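PDB 7NG2: zinc finger (CCCH type) motif-containing protein from Toxoplasma gondii, which probably reads N6-methyladenosine in RNA through a YTH domain, the part present here, and belongs to the mRNA cleavage and polyadenylation machinery as CPSF4. Local coordinates for residues A[19-22]-A[26-29]; A[36-41]-A[129-134]; A[69-74]-A[142-147]; A[85-90]-A[95-100]. One frame throughout, in Å; residues are numbered along the deposited sequence.

Contact 1 of 4, residues A[19-22]-A[26-29]; sequences IKSN and NIYT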
loop_
_atom_site.group_PDB
_atom_site.type_symbol
_atom_site.label_atom_id
_atom_site.label_comp_id
_atom_site.label_asym_id
_atom_site.label_seq_id
_atom_site.Cartn_x
_atom_site.Cartn_y
_atom_site.Cartn_z
ATOM N N ILE A 19 1.615 1.414 -3.764
ATOM C CA ILE A 19 0.537 2.365 -4.009
ATOM C C ILE A 19 1.169 3.735 -4.182
ATOM O O ILE A 19 1.952 4.170 -3.336
ATOM C CB ILE A 19 -0.432 2.389 -2.818
ATOM C CG1 ILE A 19 -1.159 1.050 -2.680
ATOM C CG2 ILE A 19 -1.399 3.567 -2.936
ATOM C CD1 ILE A 19 -2.103 0.769 -3.817
ATOM N N LYS A 20 0.810 4.428 -5.256
ATOM C CA LYS A 20 1.266 5.791 -5.484
ATOM C C LYS A 20 0.128 6.763 -5.191
ATOM O O LYS A 20 -1.046 6.451 -5.392
ATOM C CB LYS A 20 1.747 5.975 -6.926
ATOM C CG LYS A 20 2.929 5.096 -7.333
ATOM C CD LYS A 20 4.181 5.334 -6.483
ATOM C CE LYS A 20 4.776 6.703 -6.773
ATOM N NZ LYS A 20 6.121 6.834 -6.124
ATOM N N SER A 21 0.478 7.946 -4.702
ATOM C CA SER A 21 -0.519 8.969 -4.426
ATOM C C SER A 21 -0.025 10.295 -4.972
ATOM O O SER A 21 1.103 10.695 -4.683
ATOM C CB SER A 21 -0.735 9.113 -2.922
ATOM O OG SER A 21 -1.714 10.104 -2.655
ATOM N N ASN A 22 -0.850 10.982 -5.757
ATOM C CA ASN A 22 -0.386 12.272 -6.255
ATOM C C ASN A 22 -0.379 13.343 -5.171
ATOM O O ASN A 22 0.385 14.309 -5.281
ATOM C CB ASN A 22 -1.165 12.712 -7.500
ATOM C CG ASN A 22 -2.564 13.193 -7.181
ATOM O OD1 ASN A 22 -3.278 12.583 -6.386
ATOM N ND2 ASN A 22 -2.967 14.296 -7.807
ATOM N N ASN A 26 -4.106 13.111 0.348
ATOM C CA ASN A 26 -4.834 11.849 0.254
ATOM C C ASN A 26 -4.272 10.808 1.221
ATOM O O ASN A 26 -5.030 10.016 1.796
ATOM C CB ASN A 26 -4.823 11.335 -1.186
ATOM C CG ASN A 26 -5.677 12.181 -2.111
ATOM O OD1 ASN A 26 -6.573 12.898 -1.665
ATOM N ND2 ASN A 26 -5.408 12.095 -3.404
ATOM N N ILE A 27 -2.947 10.789 1.399
ATOM C CA ILE A 27 -2.331 9.919 2.399
ATOM C C ILE A 27 -2.839 10.271 3.790
ATOM O O ILE A 27 -3.187 9.389 4.586
ATOM C CB ILE A 27 -0.796 10.011 2.319
ATOM C CG1 ILE A 27 -0.302 9.590 0.934
ATOM C CG2 ILE A 27 -0.155 9.160 3.416
ATOM C CD1 ILE A 27 -0.551 8.137 0.619
ATOM N N TYR A 28 -2.895 11.568 4.102
ATOM C CA TYR A 28 -3.379 11.992 5.412
ATOM C C TYR A 28 -4.813 11.532 5.634
ATOM O O TYR A 28 -5.149 11.020 6.708
ATOM C CB TYR A 28 -3.279 13.511 5.550
ATOM C CG TYR A 28 -1.879 14.055 5.406
ATOM C CD1 TYR A 28 -0.772 13.307 5.788
ATOM C CD2 TYR A 28 -1.664 15.323 4.878
ATOM C CE1 TYR A 28 0.512 13.813 5.654
ATOM C CE2 TYR A 28 -0.387 15.834 4.738
ATOM C CZ TYR A 28 0.696 15.075 5.126
ATOM O OH TYR A 28 1.966 15.583 4.983
ATOM N N THR A 29 -5.666 11.689 4.623
ATOM C CA THR A 29 -7.040 11.210 4.724
ATOM C C THR A 29 -7.083 9.702 4.935
ATOM O O THR A 29 -7.887 9.196 5.728
ATOM C CB THR A 29 -7.805 11.610 3.463
ATOM O OG1 THR A 29 -7.871 13.041 3.391
ATOM C CG2 THR A 29 -9.208 11.044 3.478
#
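Ser21, at the end of strand 14-21, and Asn26, early in helix 24-33, bring the two backbones nearest, with 7.0 Å between the CA of Ser21 and the CA of Asn26. Only three residues separate the segments, so this is the first strand-to-helix connection of the YTH domain. Ser21 carries most of it. Its CB rests against CD1 of Ile27 at 3.7 Å, while its OG lies 3.7 Å from CB of Asn26. With OG set opposite the backbone nitrogen (chi1 -180°), the hydroxyl reaches out to the helix, and its hydrogen bond goes to the carbonyl of Arg23 within the connection. Ile27 meets Ser21 with CG1 and CD1, in one of two deposited conformers. Trp36 touches Ile19, Ser21 and Ile27. Asn26 packs on Trp87, next to the probable N6-methyladenosine pocket, and its side chain is about 4 Å from a bound isopropanol, probably from the crystallisation liquor. The serine thus presents carbon to the isoleucine while its oxygen is satisfied by Arg23 O, which implies that between these residues the contact is one of van der Waals packing, with the polar bond confined to the connection.

Contact 2 of 4, residues A[36-41]-A[129-134]; sequences WATSKG and SRDGTE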
loop_
_atom_site.group_PDB
_atom_site.type_symbol
_atom_site.label_atom_id
_atom_site.label_comp_id
_atom_site.label_asym_id
_atom_site.label_seq_id
_atom_site.Cartn_x
_atom_site.Cartn_y
_atom_site.Cartn_z
ATOM N N TRP A 36 -8.861 3.720 1.327
ATOM C CA TRP A 36 -8.151 3.999 0.085
ATOM C C TRP A 36 -9.077 3.688 -1.084
ATOM O O TRP A 36 -10.094 3.012 -0.926
ATOM C CB TRP A 36 -6.848 3.182 -0.024
ATOM C CG TRP A 36 -5.924 3.720 -1.066
ATOM C CD1 TRP A 36 -5.535 3.102 -2.214
ATOM C CD2 TRP A 36 -5.276 4.997 -1.053
ATOM N NE1 TRP A 36 -4.683 3.917 -2.923
ATOM C CE2 TRP A 36 -4.514 5.090 -2.234
ATOM C CE3 TRP A 36 -5.282 6.079 -0.165
ATOM C CZ2 TRP A 36 -3.747 6.218 -2.546
ATOM C CZ3 TRP A 36 -4.525 7.202 -0.477
ATOM C CH2 TRP A 36 -3.767 7.259 -1.658
ATOM N N ALA A 37 -8.704 4.181 -2.264
ATOM C CA ALA A 37 -9.339 3.771 -3.507
ATOM C C ALA A 37 -8.284 3.829 -4.598
ATOM O O ALA A 37 -7.336 4.614 -4.520
ATOM C CB ALA A 37 -10.550 4.647 -3.874
ATOM N N THR A 38 -8.459 3.008 -5.627
ATOM C CA THR A 38 -7.489 2.950 -6.709
ATOM C C THR A 38 -8.229 2.821 -8.037
ATOM O O THR A 38 -9.462 2.789 -8.087
ATOM C CB THR A 38 -6.450 1.848 -6.438
ATOM O OG1 THR A 38 -5.385 1.928 -7.392
ATOM C CG2 THR A 38 -7.087 0.479 -6.518
ATOM N N SER A 39 -7.465 2.775 -9.124
ATOM C CA SER A 39 -8.042 2.638 -10.453
ATOM C C SER A 39 -8.891 1.369 -10.533
ATOM O O SER A 39 -8.740 0.437 -9.741
ATOM C CB SER A 39 -6.926 2.577 -11.492
ATOM O OG SER A 39 -6.273 1.317 -11.412
ATOM N N LYS A 40 -9.803 1.335 -11.506
ATOM C CA LYS A 40 -10.671 0.169 -11.631
ATOM C C LYS A 40 -9.865 -1.099 -11.904
ATOM O O LYS A 40 -10.154 -2.159 -11.335
ATOM C CB LYS A 40 -11.750 0.420 -12.684
ATOM C CG LYS A 40 -12.704 1.540 -12.270
ATOM C CD LYS A 40 -13.948 1.614 -13.140
ATOM C CE LYS A 40 -15.126 2.171 -12.350
ATOM N NZ LYS A 40 -15.713 1.151 -11.430
ATOM N N GLY A 41 -8.825 -1.001 -12.739
ATOM C CA GLY A 41 -7.967 -2.153 -12.981
ATOM C C GLY A 41 -7.253 -2.633 -11.730
ATOM O O GLY A 41 -7.228 -3.832 -11.433
ATOM N N SER A 129 8.470 2.157 -9.718
ATOM C CA SER A 129 7.202 1.486 -9.470
ATOM C C SER A 129 6.039 2.412 -9.784
ATOM O O SER A 129 6.036 3.583 -9.404
ATOM C CB SER A 129 7.110 1.087 -7.999
ATOM O OG SER A 129 8.161 0.211 -7.640
ATOM N N ARG A 130 5.041 1.873 -10.464
ATOM C CA ARG A 130 3.800 2.586 -10.713
ATOM C C ARG A 130 2.739 2.150 -9.707
ATOM O O ARG A 130 2.915 1.198 -8.944
ATOM C CB ARG A 130 3.324 2.339 -12.148
ATOM C CG ARG A 130 4.015 3.221 -13.183
ATOM C CD ARG A 130 3.456 4.641 -13.132
ATOM N NE ARG A 130 2.007 4.678 -13.341
ATOM C CZ ARG A 130 1.110 5.002 -12.410
ATOM N NH1 ARG A 130 1.493 5.333 -11.178
ATOM N NH2 ARG A 130 -0.181 5.001 -12.715
ATOM N N ASP A 131 1.619 2.857 -9.717
ATOM C CA ASP A 131 0.537 2.522 -8.806
ATOM C C ASP A 131 0.049 1.100 -9.074
ATOM O O ASP A 131 -0.306 0.760 -10.203
ATOM C CB ASP A 131 -0.603 3.513 -9.013
ATOM C CG ASP A 131 -1.720 3.320 -8.024
ATOM O OD1 ASP A 131 -1.431 3.285 -6.816
ATOM O OD2 ASP A 131 -2.884 3.219 -8.450
ATOM N N GLY A 132 0.052 0.262 -8.035
ATOM C CA GLY A 132 -0.376 -1.120 -8.134
ATOM C C GLY A 132 0.704 -2.125 -8.482
ATOM O O GLY A 132 0.392 -3.314 -8.605
ATOM N N THR A 133 1.951 -1.692 -8.648
ATOM C CA THR A 133 3.018 -2.625 -8.979
ATOM C C THR A 133 3.191 -3.640 -7.851
ATOM O O THR A 133 3.354 -3.265 -6.692
ATOM C CB THR A 133 4.327 -1.857 -9.172
ATOM O OG1 THR A 133 4.237 -1.003 -10.323
ATOM C CG2 THR A 133 5.493 -2.821 -9.354
ATOM N N GLU A 134 3.199 -4.922 -8.203
ATOM C CA GLU A 134 3.420 -5.968 -7.211
ATOM C C GLU A 134 4.909 -6.252 -7.057
ATOM O O GLU A 134 5.669 -6.202 -8.026
ATOM C CB GLU A 134 2.684 -7.261 -7.583
ATOM C CG GLU A 134 2.595 -8.232 -6.416
ATOM C CD GLU A 134 1.675 -9.419 -6.634
ATOM O OE1 GLU A 134 1.049 -9.547 -7.708
ATOM O OE2 GLU A 134 1.598 -10.255 -5.707
HETATM O O HOH W 1 -3.870 3.586 -5.649
#
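Thr38 and Asp131 meet in a polar junction, bridged by one ordered water, between the approach to helix 40-52 and the loop leading to strand 134-135. The backbones stay apart, 8.3 Å from CA of Thr38 to CA of Asp131, and just two side-chain oxygens come close, Thr38 OG1 and Asp131 OD2 at 3.0 Å. Water 1 links the two segments. It accepts from Trp36 NE1 at 2.9 Å, lying in the plane of the indole at its edge. It donates to Asp131 OD1 at 2.7 Å and is hydrogen-bonded to Thr38 OG1 at 2.8 Å. OD1 also accepts the backbone N-H of Lys20, so the carboxylate is fixed from strand 14-21 as well; it extends to the water because CG stands opposite the aspartate nitrogen (chi1 -175°). Its loop is shaped by a type II turn from Arg130 to Thr133, whose third residue, Gly132, has a positive phi. Arg130 O receives both Thr133 N, at 3.1 Å, and Thr133 OG1, which comes from above the carbonyl plane. Asn42 and Lys45 of helix 40-52 bind the carbonyls of Asp131 and Gly132, and Ser39 is the N-cap of that helix. Trp36, whose NE1 donates to the water, also packs edge-to-face with Trp87, a pairing consistent with the aromatic cage by which YTH domains recognise N6-methyladenosine.

Contact 3 of 4, residues A[69-74]-A[142-147]; sequences QGFGRM and LLCTWM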
loop_
_atom_site.group_PDB
_atom_site.type_symbol
_atom_site.label_atom_id
_atom_site.label_comp_id
_atom_site.label_asym_id
_atom_site.label_seq_id
_atom_site.Cartn_x
_atom_site.Cartn_y
_atom_site.Cartn_z
ATOM N N GLN A 69 6.165 6.161 2.709
ATOM C CA GLN A 69 5.657 6.785 3.921
ATOM C C GLN A 69 5.110 5.770 4.915
ATOM O O GLN A 69 4.734 6.156 6.028
ATOM C CB GLN A 69 4.579 7.831 3.590
ATOM C CG GLN A 69 5.104 9.074 2.881
ATOM C CD GLN A 69 5.463 8.802 1.436
ATOM O OE1 GLN A 69 4.632 8.338 0.664
ATOM N NE2 GLN A 69 6.710 9.079 1.068
ATOM N N GLY A 70 5.079 4.500 4.554
ATOM C CA GLY A 70 4.601 3.473 5.448
ATOM C C GLY A 70 3.900 2.382 4.671
ATOM O O GLY A 70 3.993 2.290 3.453
ATOM N N PHE A 71 3.188 1.538 5.412
ATOM C CA PHE A 71 2.470 0.445 4.780
ATOM C C PHE A 71 1.244 0.091 5.605
ATOM O O PHE A 71 1.145 0.427 6.788
ATOM C CB PHE A 71 3.355 -0.788 4.505
ATOM C CG PHE A 71 3.832 -1.516 5.739
ATOM C CD1 PHE A 71 5.009 -1.138 6.362
ATOM C CD2 PHE A 71 3.134 -2.606 6.246
ATOM C CE1 PHE A 71 5.475 -1.818 7.484
ATOM C CE2 PHE A 71 3.594 -3.283 7.357
ATOM C CZ PHE A 71 4.767 -2.889 7.980
ATOM N N GLY A 72 0.297 -0.566 4.942
ATOM C CA GLY A 72 -0.931 -0.970 5.593
ATOM C C GLY A 72 -1.441 -2.277 5.030
ATOM O O GLY A 72 -0.910 -2.807 4.053
ATOM N N ARG A 73 -2.464 -2.820 5.685
ATOM C CA ARG A 73 -3.123 -4.041 5.245
ATOM C C ARG A 73 -4.480 -3.688 4.648
ATOM O O ARG A 73 -5.235 -2.896 5.224
ATOM C CB ARG A 73 -3.316 -4.995 6.428
ATOM C CG ARG A 73 -3.923 -6.336 6.043
ATOM C CD ARG A 73 -4.172 -7.201 7.268
ATOM N NE ARG A 73 -4.589 -8.556 6.919
ATOM C CZ ARG A 73 -5.850 -8.923 6.698
ATOM N NH1 ARG A 73 -6.825 -8.033 6.788
ATOM N NH2 ARG A 73 -6.135 -10.196 6.408
ATOM N N MET A 74 -4.774 -4.253 3.481
ATOM C CA MET A 74 -6.113 -4.142 2.920
ATOM C C MET A 74 -7.077 -4.948 3.784
ATOM O O MET A 74 -6.863 -6.136 4.029
ATOM C CB MET A 74 -6.099 -4.693 1.500
ATOM C CG MET A 74 -7.406 -4.577 0.752
ATOM S SD MET A 74 -7.190 -5.188 -0.921
ATOM C CE MET A 74 -8.818 -4.900 -1.597
ATOM N N LEU A 142 10.952 -7.807 3.196
ATOM C CA LEU A 142 12.082 -7.018 3.670
ATOM C C LEU A 142 11.766 -5.527 3.690
ATOM O O LEU A 142 12.148 -4.829 4.634
ATOM C CB LEU A 142 13.312 -7.316 2.817
ATOM C CG LEU A 142 14.001 -8.627 3.216
ATOM C CD1 LEU A 142 15.123 -8.960 2.260
ATOM C CD2 LEU A 142 14.508 -8.528 4.644
ATOM N N LEU A 143 11.050 -5.024 2.680
ATOM C CA LEU A 143 10.671 -3.614 2.701
ATOM C C LEU A 143 9.816 -3.302 3.916
ATOM O O LEU A 143 10.017 -2.290 4.595
ATOM C CB LEU A 143 9.923 -3.240 1.421
ATOM C CG LEU A 143 10.732 -3.271 0.121
ATOM C CD1 LEU A 143 9.818 -3.010 -1.060
ATOM C CD2 LEU A 143 11.851 -2.250 0.146
ATOM N N CYS A 144 8.895 -4.200 4.251
ATOM C CA CYS A 144 8.038 -3.967 5.405
ATOM C C CYS A 144 8.842 -4.097 6.704
ATOM O O CYS A 144 8.662 -3.303 7.633
ATOM C CB CYS A 144 6.869 -4.950 5.355
ATOM S SG CYS A 144 5.651 -4.512 4.090
ATOM N N THR A 145 9.782 -5.052 6.762
ATOM C CA THR A 145 10.664 -5.164 7.928
ATOM C C THR A 145 11.500 -3.903 8.111
ATOM O O THR A 145 11.567 -3.335 9.209
ATOM C CB THR A 145 11.569 -6.390 7.797
ATOM O OG1 THR A 145 10.766 -7.573 7.845
ATOM C CG2 THR A 145 12.602 -6.420 8.939
ATOM N N TRP A 146 12.137 -3.438 7.034
ATOM C CA TRP A 146 12.980 -2.250 7.139
ATOM C C TRP A 146 12.165 -1.016 7.521
ATOM O O TRP A 146 12.616 -0.194 8.329
ATOM C CB TRP A 146 13.764 -2.034 5.847
ATOM C CG TRP A 146 14.788 -3.104 5.621
ATOM C CD1 TRP A 146 15.537 -3.753 6.577
ATOM C CD2 TRP A 146 15.187 -3.658 4.361
ATOM N NE1 TRP A 146 16.373 -4.671 5.982
ATOM C CE2 TRP A 146 16.175 -4.633 4.625
ATOM C CE3 TRP A 146 14.800 -3.432 3.035
ATOM C CZ2 TRP A 146 16.783 -5.370 3.613
ATOM C CZ3 TRP A 146 15.409 -4.169 2.031
ATOM C CH2 TRP A 146 16.385 -5.128 2.326
ATOM N N MET A 147 10.953 -0.876 6.968
ATOM C CA MET A 147 10.081 0.223 7.384
ATOM C C MET A 147 9.716 0.101 8.857
ATOM O O MET A 147 9.745 1.092 9.601
ATOM C CB MET A 147 8.811 0.266 6.528
ATOM C CG MET A 147 9.023 0.828 5.135
ATOM S SD MET A 147 7.478 1.248 4.304
ATOM C CE MET A 147 7.323 -0.074 3.131
#
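The ring of Phe71 is met by two sulfurs from the helix, one over a face and one at an edge. Cys144 SG stands over the ring centre, 3.9 Å from the centroid, and its CB adds a CH-pi contact over the same ring at 4.0 Å from the centroid. Met147 SD instead lies at the edge, 5.3 Å from the Phe71 centroid and 79° off the normal, which is the edge-on form of a Met-aromatic contact. Its nearest ring atom is CD1, at 4.0 Å from SD. The same sulfur is 3.7 Å from Gly70 O, and the bend of the methionine at its last torsion turns CE toward that carbonyl and the ring edge. Cys144 O also approaches Phe71 CE1, at 3.5 Å. Cys144 and Met147 are three residues apart on one side of helix 137-149, which packs on the mixed sheet of the YTH fold, passing strand 67-74 at 8.8 Å between segment axes and at 120° between their directions. Phe71 reaches this helix with CG between its own nitrogen and carbonyl carbon (chi1 68°). Further out, Leu59 of strand 55-62 touches both sulfur-bearing side chains. On the other neighbouring strand, Leu103 and Lys104 touch Phe71 and Cys106 meets Met147. Cys144 O is bound by the hydroxyl of Ser148, one turn further along the helix.

Contact 4 of 4, residues A[85-90]-A[95-100]; sequences GIWGPV and GSNFRV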
loop_
_atom_site.group_PDB
_atom_site.type_symbol
_atom_site.label_atom_id
_atom_site.label_comp_id
_atom_site.label_asym_id
_atom_site.label_seq_id
_atom_site.Cartn_x
_atom_site.Cartn_y
_atom_site.Cartn_z
ATOM N N GLY A 85 -17.708 9.370 -1.567
ATOM C CA GLY A 85 -17.330 10.685 -2.053
ATOM C C GLY A 85 -16.180 11.356 -1.337
ATOM O O GLY A 85 -15.899 12.525 -1.617
ATOM N N ILE A 86 -15.486 10.646 -0.446
ATOM C CA ILE A 86 -14.475 11.275 0.400
ATOM C C ILE A 86 -13.352 11.909 -0.415
ATOM O O ILE A 86 -12.741 12.891 0.023
ATOM C CB ILE A 86 -13.950 10.272 1.447
ATOM C CG1 ILE A 86 -13.156 11.006 2.532
ATOM C CG2 ILE A 86 -13.121 9.160 0.780
ATOM C CD1 ILE A 86 -12.732 10.124 3.698
ATOM N N TRP A 87 -13.061 11.378 -1.603
ATOM C CA TRP A 87 -11.925 11.858 -2.383
ATOM C C TRP A 87 -12.277 13.026 -3.283
ATOM O O TRP A 87 -11.394 13.572 -3.948
ATOM C CB TRP A 87 -11.326 10.733 -3.235
ATOM C CG TRP A 87 -10.956 9.544 -2.431
ATOM C CD1 TRP A 87 -11.522 8.303 -2.502
ATOM C CD2 TRP A 87 -9.967 9.478 -1.397
ATOM N NE1 TRP A 87 -10.927 7.467 -1.591
ATOM C CE2 TRP A 87 -9.976 8.166 -0.895
ATOM C CE3 TRP A 87 -9.070 10.402 -0.851
ATOM C CZ2 TRP A 87 -9.117 7.751 0.125
ATOM C CZ3 TRP A 87 -8.222 9.992 0.157
ATOM C CH2 TRP A 87 -8.252 8.679 0.638
ATOM N N GLY A 88 -13.537 13.431 -3.323
ATOM C CA GLY A 88 -13.948 14.463 -4.242
ATOM C C GLY A 88 -14.153 13.902 -5.633
ATOM O O GLY A 88 -14.312 12.694 -5.822
ATOM N N PRO A 89 -14.142 14.781 -6.639
ATOM C CA PRO A 89 -14.524 14.357 -8.000
ATOM C C PRO A 89 -13.698 13.218 -8.582
ATOM O O PRO A 89 -14.197 12.499 -9.459
ATOM C CB PRO A 89 -14.379 15.648 -8.814
ATOM C CG PRO A 89 -14.610 16.739 -7.814
ATOM C CD PRO A 89 -13.983 16.241 -6.537
ATOM N N VAL A 90 -12.450 13.035 -8.143
ATOM C CA VAL A 90 -11.664 11.892 -8.606
ATOM C C VAL A 90 -12.341 10.566 -8.271
ATOM O O VAL A 90 -12.075 9.553 -8.926
ATOM C CB VAL A 90 -10.212 11.971 -8.082
ATOM C CG1 VAL A 90 -10.165 11.611 -6.614
ATOM C CG2 VAL A 90 -9.298 11.051 -8.889
ATOM N N GLY A 95 -12.238 2.917 -8.593
ATOM C CA GLY A 95 -13.081 1.905 -7.993
ATOM C C GLY A 95 -13.620 2.388 -6.654
ATOM O O GLY A 95 -13.325 3.486 -6.183
ATOM N N SER A 96 -14.431 1.539 -6.027
ATOM C CA SER A 96 -15.030 1.912 -4.753
ATOM C C SER A 96 -13.974 1.910 -3.647
ATOM O O SER A 96 -12.944 1.228 -3.729
ATOM C CB SER A 96 -16.156 0.946 -4.378
ATOM O OG SER A 96 -17.258 1.052 -5.264
ATOM N N ASN A 97 -14.240 2.689 -2.600
ATOM C CA ASN A 97 -13.340 2.761 -1.459
ATOM C C ASN A 97 -13.269 1.425 -0.735
ATOM O O ASN A 97 -14.252 0.690 -0.632
ATOM C CB ASN A 97 -13.834 3.815 -0.469
ATOM C CG ASN A 97 -13.807 5.209 -1.047
ATOM O OD1 ASN A 97 -12.996 5.519 -1.908
ATOM N ND2 ASN A 97 -14.696 6.068 -0.567
ATOM N N PHE A 98 -12.089 1.112 -0.212
ATOM C CA PHE A 98 -11.920 -0.065 0.621
ATOM C C PHE A 98 -11.168 0.311 1.891
ATOM O O PHE A 98 -10.468 1.326 1.949
ATOM C CB PHE A 98 -11.219 -1.224 -0.117
ATOM C CG PHE A 98 -9.882 -0.866 -0.720
ATOM C CD1 PHE A 98 -8.716 -1.032 0.004
ATOM C CD2 PHE A 98 -9.795 -0.402 -2.026
ATOM C CE1 PHE A 98 -7.485 -0.739 -0.556
ATOM C CE2 PHE A 98 -8.567 -0.100 -2.592
ATOM C CZ PHE A 98 -7.408 -0.271 -1.851
ATOM N N ARG A 99 -11.351 -0.507 2.923
ATOM C CA ARG A 99 -10.728 -0.238 4.209
ATOM C C ARG A 99 -9.258 -0.638 4.191
ATOM O O ARG A 99 -8.878 -1.669 3.620
ATOM C CB ARG A 99 -11.460 -0.990 5.321
ATOM C CG ARG A 99 -12.741 -0.304 5.774
ATOM C CD ARG A 99 -13.305 -0.921 7.046
ATOM N NE ARG A 99 -13.776 -2.285 6.834
ATOM C CZ ARG A 99 -13.294 -3.350 7.468
ATOM N NH1 ARG A 99 -12.319 -3.214 8.359
ATOM N NH2 ARG A 99 -13.788 -4.553 7.209
ATOM N N VAL A 100 -8.440 0.187 4.839
ATOM C CA VAL A 100 -7.016 -0.061 5.026
ATOM C C VAL A 100 -6.693 0.162 6.494
ATOM O O VAL A 100 -7.209 1.096 7.120
ATOM C CB VAL A 100 -6.164 0.888 4.155
ATOM C CG1 VAL A 100 -4.670 0.691 4.423
ATOM C CG2 VAL A 100 -6.471 0.673 2.694
#
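Trp87 presents its indole edge to Asn97: OD1 lies in the ring plane beside the pyrrole nitrogen, while Ile86 CG2 sits over one face, 3.6 Å above the plane and displaced toward the rim. The bond from Trp87 NE1 to Asn97 OD1 is 2.9 Å long but weak, since the N-H points past the oxygen with an angle of 127°. The oxygen lies on the CD1 side of the N-H, with Trp87 CD1 3.2 Å from Asn97 OD1. The amide does not lie flat along the indole; the two planes are 84° apart. Asn97 brings it to that edge with CG turned away from its own carbonyl carbon (chi1 -65°). The other end of the amide, ND2, touches Ile86 CG2 at 3.7 Å. A type I turn from Gly85 to Gly88, closed by Gly88 N to Gly85 O at 3.1 Å, carries Ile86 and Trp87. Trp87 is probably one of the aromatic-cage tryptophans of the YTH domain. A bound isopropanol about 4 Å from the side chain of Trp87 probably comes from the crystallisation liquor, though it may mark the pocket. ND2 donates to Leu82 O, and OD1 accepts from Gln91 NE2. These bonds fix both ends of the amide, implying that the weak indole bond is a secondary acceptance by an oxygen already placed.

Overall arrangement
Contact 3 is the buried one, while contacts 1, 2 and 4 are partly buried. Contacts 2 and 3 join segments distant in sequence; contacts 1 and 4 join segments close in sequence. Contact 3 is sulfur against an aromatic ring and contact 1 mainly aliphatic, whereas contact 2 rests on water and a carboxylate, and contact 4 on an amide at an indole edge. Contacts 1, 2 and 4 converge around the two tryptophans: Ile19 CG2 is 3.3 Å from Trp36 NE1, and Thr29 CG2 is 3.6 Å from Trp87 CZ3. Contact 3 lies across the chain's centre from contacts 2 and 4, joined to contact 4 through neighbouring strands 67-74 and 98-109.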